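Local coordinates for protein VirX1 (Cyanophage Syn10, PDB 6QGM) that iodinates diverse substrates as a viral halogenase, probably using a reduced flavin as other members of the tryptophan halogenase family do, at residues G329-R333 against D393-D397; F244-L248 against S400-A404. The contacts are given in a common frame with arbitrary orientation. Residues are numbered along the deposited sequence.

Interaction 1: G329-R333 against D393-D397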
# COMPACT_ATOMS: atom_id res chain seq x y z
N GLY B 329 -26.10 0.84 20.33
CA GLY B 329 -25.66 1.50 19.10
C GLY B 329 -24.46 0.79 18.50
O GLY B 329 -23.36 1.33 18.72
N HIS B 330 -24.65 -0.31 17.76
CA HIS B 330 -23.56 -1.17 17.23
C HIS B 330 -23.04 -0.58 15.91
O HIS B 330 -23.50 -0.97 14.82
CB HIS B 330 -24.02 -2.62 17.07
CG HIS B 330 -22.90 -3.61 17.15
ND1 HIS B 330 -23.12 -4.95 17.27
CD2 HIS B 330 -21.57 -3.45 17.16
CE1 HIS B 330 -21.97 -5.59 17.32
NE2 HIS B 330 -21.00 -4.69 17.26
N GLY B 331 -22.09 0.35 16.04
CA GLY B 331 -21.62 1.19 14.92
C GLY B 331 -20.83 2.37 15.44
O GLY B 331 -20.29 2.30 16.56
N LYS B 332 -20.77 3.43 14.64
CA LYS B 332 -20.01 4.67 14.93
C LYS B 332 -20.75 5.84 14.29
O LYS B 332 -21.39 5.65 13.23
CB LYS B 332 -18.62 4.60 14.30
CG LYS B 332 -18.64 3.98 12.91
CD LYS B 332 -17.48 4.31 12.04
CE LYS B 332 -17.79 4.02 10.59
NZ LYS B 332 -16.57 4.13 9.75
N ARG B 333 -20.64 7.02 14.90
CA ARG B 333 -20.95 8.30 14.24
C ARG B 333 -19.95 8.46 13.08
O ARG B 333 -18.82 7.91 13.14
CB ARG B 333 -20.85 9.44 15.24
CG ARG B 333 -21.75 9.29 16.46
CD ARG B 333 -23.21 9.45 16.10
NE ARG B 333 -24.10 8.85 17.07
CZ ARG B 333 -25.42 8.88 16.97
NH1 ARG B 333 -25.99 9.50 15.95
NH2 ARG B 333 -26.17 8.29 17.88
N ASP B 393 -11.74 6.67 13.69
CA ASP B 393 -12.56 5.95 12.68
C ASP B 393 -11.80 4.71 12.19
O ASP B 393 -12.39 3.62 12.22
CB ASP B 393 -12.88 6.86 11.50
CG ASP B 393 -13.85 6.24 10.52
OD1 ASP B 393 -15.06 6.19 10.88
OD2 ASP B 393 -13.40 5.79 9.44
N HIS B 394 -10.55 4.85 11.75
CA HIS B 394 -9.70 3.73 11.27
C HIS B 394 -9.70 2.61 12.32
O HIS B 394 -9.85 1.43 11.94
CB HIS B 394 -8.25 4.18 10.98
CG HIS B 394 -7.53 3.23 10.08
ND1 HIS B 394 -7.04 2.02 10.52
CD2 HIS B 394 -7.25 3.29 8.77
CE1 HIS B 394 -6.50 1.37 9.52
NE2 HIS B 394 -6.62 2.12 8.43
N GLN B 395 -9.56 2.98 13.59
CA GLN B 395 -9.38 2.03 14.71
C GLN B 395 -10.65 1.20 14.90
O GLN B 395 -10.55 -0.04 14.96
CB GLN B 395 -9.02 2.78 15.99
CG GLN B 395 -9.07 1.88 17.21
CD GLN B 395 -8.00 2.22 18.22
OE1 GLN B 395 -8.27 2.67 19.34
NE2 GLN B 395 -6.76 1.98 17.81
N ILE B 396 -11.81 1.85 14.97
CA ILE B 396 -13.10 1.15 15.25
C ILE B 396 -13.48 0.30 14.03
O ILE B 396 -14.10 -0.75 14.22
CB ILE B 396 -14.19 2.14 15.69
CG1 ILE B 396 -15.28 1.42 16.48
CG2 ILE B 396 -14.73 2.93 14.52
CD1 ILE B 396 -16.22 2.34 17.20
N ASP B 397 -13.08 0.70 12.82
CA ASP B 397 -13.29 -0.10 11.59
C ASP B 397 -12.42 -1.37 11.65
O ASP B 397 -12.93 -2.48 11.34
CB ASP B 397 -13.02 0.72 10.32
CG ASP B 397 -14.24 1.53 9.86
OD1 ASP B 397 -15.35 1.40 10.48
OD2 ASP B 397 -14.09 2.29 8.86

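Interaction 2: F244-L248 against S400-A404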
# COMPACT_ATOMS: atom_id res chain seq x y z
N PHE B 244 -22.97 -1.31 12.03
CA PHE B 244 -22.07 -2.39 11.57
C PHE B 244 -22.86 -3.62 11.08
O PHE B 244 -22.23 -4.70 10.91
CB PHE B 244 -21.12 -2.83 12.70
CG PHE B 244 -20.09 -1.82 13.14
CD1 PHE B 244 -19.38 -1.08 12.21
CD2 PHE B 244 -19.80 -1.64 14.49
CE1 PHE B 244 -18.43 -0.16 12.61
CE2 PHE B 244 -18.85 -0.72 14.89
CZ PHE B 244 -18.17 0.02 13.95
N SER B 245 -24.18 -3.48 10.86
CA SER B 245 -25.15 -4.60 10.65
C SER B 245 -24.82 -5.41 9.39
O SER B 245 -25.35 -6.54 9.27
CB SER B 245 -26.58 -4.12 10.63
OG SER B 245 -26.68 -2.86 10.00
N LYS B 246 -23.98 -4.88 8.50
CA LYS B 246 -23.54 -5.59 7.27
C LYS B 246 -22.54 -6.70 7.60
O LYS B 246 -22.49 -7.64 6.79
CB LYS B 246 -23.04 -4.58 6.24
CG LYS B 246 -24.11 -4.16 5.24
CD LYS B 246 -24.31 -2.68 4.95
CE LYS B 246 -25.75 -2.43 4.56
NZ LYS B 246 -25.90 -1.14 3.84
N LYS B 247 -21.81 -6.65 8.72
CA LYS B 247 -20.84 -7.73 9.11
C LYS B 247 -21.10 -8.27 10.53
O LYS B 247 -20.64 -9.42 10.83
CB LYS B 247 -19.39 -7.25 8.98
CG LYS B 247 -19.08 -5.95 9.71
CD LYS B 247 -17.76 -5.37 9.33
CE LYS B 247 -17.38 -4.25 10.26
NZ LYS B 247 -16.10 -3.65 9.84
N LEU B 248 -21.75 -7.49 11.39
CA LEU B 248 -22.09 -7.90 12.77
C LEU B 248 -23.60 -7.82 12.95
O LEU B 248 -24.15 -6.71 12.85
CB LEU B 248 -21.34 -6.99 13.75
CG LEU B 248 -19.82 -7.09 13.71
CD1 LEU B 248 -19.18 -5.93 14.45
CD2 LEU B 248 -19.37 -8.42 14.30
N SER B 400 -13.84 -3.73 14.43
CA SER B 400 -15.16 -4.29 14.03
C SER B 400 -14.95 -5.43 13.02
O SER B 400 -15.65 -6.46 13.15
CB SER B 400 -16.11 -3.22 13.52
OG SER B 400 -15.59 -2.58 12.36
N ASP B 401 -14.01 -5.28 12.07
CA ASP B 401 -13.57 -6.36 11.14
C ASP B 401 -12.99 -7.54 11.91
O ASP B 401 -13.33 -8.70 11.59
CB ASP B 401 -12.54 -5.86 10.12
CG ASP B 401 -13.14 -5.27 8.86
OD1 ASP B 401 -14.32 -5.54 8.59
OD2 ASP B 401 -12.45 -4.52 8.18
N PHE B 402 -12.12 -7.28 12.89
CA PHE B 402 -11.47 -8.33 13.71
C PHE B 402 -12.55 -9.14 14.43
O PHE B 402 -12.52 -10.39 14.40
CB PHE B 402 -10.46 -7.71 14.67
CG PHE B 402 -9.77 -8.71 15.57
CD1 PHE B 402 -9.35 -9.96 15.11
CD2 PHE B 402 -9.51 -8.39 16.89
CE1 PHE B 402 -8.72 -10.86 15.97
CE2 PHE B 402 -8.90 -9.29 17.75
CZ PHE B 402 -8.51 -10.52 17.29
N VAL B 403 -13.51 -8.45 15.04
CA VAL B 403 -14.64 -9.08 15.79
C VAL B 403 -15.46 -9.90 14.79
O VAL B 403 -15.80 -11.04 15.12
CB VAL B 403 -15.48 -8.01 16.53
CG1 VAL B 403 -16.80 -8.55 17.05
CG2 VAL B 403 -14.69 -7.41 17.67
N ALA B 404 -15.73 -9.38 13.59
CA ALA B 404 -16.49 -10.09 12.53
C ALA B 404 -15.80 -11.41 12.17
O ALA B 404 -16.53 -12.39 11.89
CB ALA B 404 -16.67 -9.20 11.32

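Interaction 1: G329-R333 against D393-D397
A salt-bridge network centred on K332 joins strand 331-333 to helix 382-408. The strand is the middle one of a three-stranded antiparallel sheet, and K332 pairs there through its backbone with S242. The strand and helix 393-397 run nearly antiparallel, at 169°, with their axes 9.7 Å apart at closest approach. That gap is bridged by the extended side chain of K332; the residue as a whole accounts for 86 Å² of the 189 Å² buried in the contact.

D393 comes first on the helix. Its CA-to-CB bond points sideways, but the t rotamer brings the carboxylate to the lysine. K332 NZ donates to D393 OD1 at 2.8 Å, a hydrogen bond within a salt bridge. D393 also packs on M432 of the second subunit, so the network lies beside a subunit interface.

I396 points toward the strand. K332 CA and I396 CA, 7.8 Å apart, are the nearest CA pair of the two segments. I396 CG2 lies 4.0 Å from K332 CD, so I396 packs against the aliphatic part of the lysine, while its amine goes on to the acids. I396 CD1 lies 4.1 Å from G331 O.

D397 is one helical turn after D393, and D397 N bonds to D393 O at 3.1 Å. The i, i+4 spacing puts both carboxylates within reach of one amine. K332 NZ makes a salt bridge to D397 OD1 at 3.1 Å and a weak hydrogen bond to D397 OD2 at 3.2 Å.

Interaction 2: F244-L248 against S400-A404
Residues 244-248 form a tight turn after strand 241-243. F244 O accepts from K247 N at 3.0 Å and from L248 N at 2.9 Å. The first of these bonds closes a beta turn over F244-K247. The other segment is a turn of helix, with A404 N bonded to S400 O at 3.0 Å. The nearest CA atoms are those of K247 and A404, 6.0 Å apart; F244 CA is 7.6 Å from S400 CA.

K247 reaches along the helix toward its N-terminal side. Its NZ donates to S400 OG at 2.8 Å and to D401 OD1 at 2.9 Å, the latter a salt bridge. D401 OD1 is also hydrogen-bonded to W442 NE1.

S400 CB sits over the face of the F244 ring, 3.8 Å from its centroid and 8° off the normal. This is a CH-pi contact.

L248 fills the apolar side. Its CD2 meets V403 CG1 at 3.8 Å and A404 CB at 4.1 Å, while L248 CD1 lies 3.8 Å from S400 O.

The arrangement is a beta turn docked on a long helix through polar and apolar contacts, within the fold of a probable flavin-dependent halogenase of the tryptophan halogenase family.

How the interactions relate
From the N terminus, strand 241-243 leads into 244-248, the first half of interaction 2. The chain then makes strand 252-258 and much of a seven-stranded sheet before reaching 329-333. Interaction 1 closes a loop of 59 residues when 393-397 arrives on helix 382-408. The same helix runs on to 400-404, where interaction 2 closes a loop of 151 residues. Interaction 1 is therefore nested inside it. The two contact centres are about 10 Å apart. H330 O and F244 N, 2.9 Å apart, probably share a hydrogen bond, and G331 CA packs on F244 CE2 at 3.4 Å. Together the contacts tie the three-stranded sheet, and the turn after its edge strand 241-243, to one long helix.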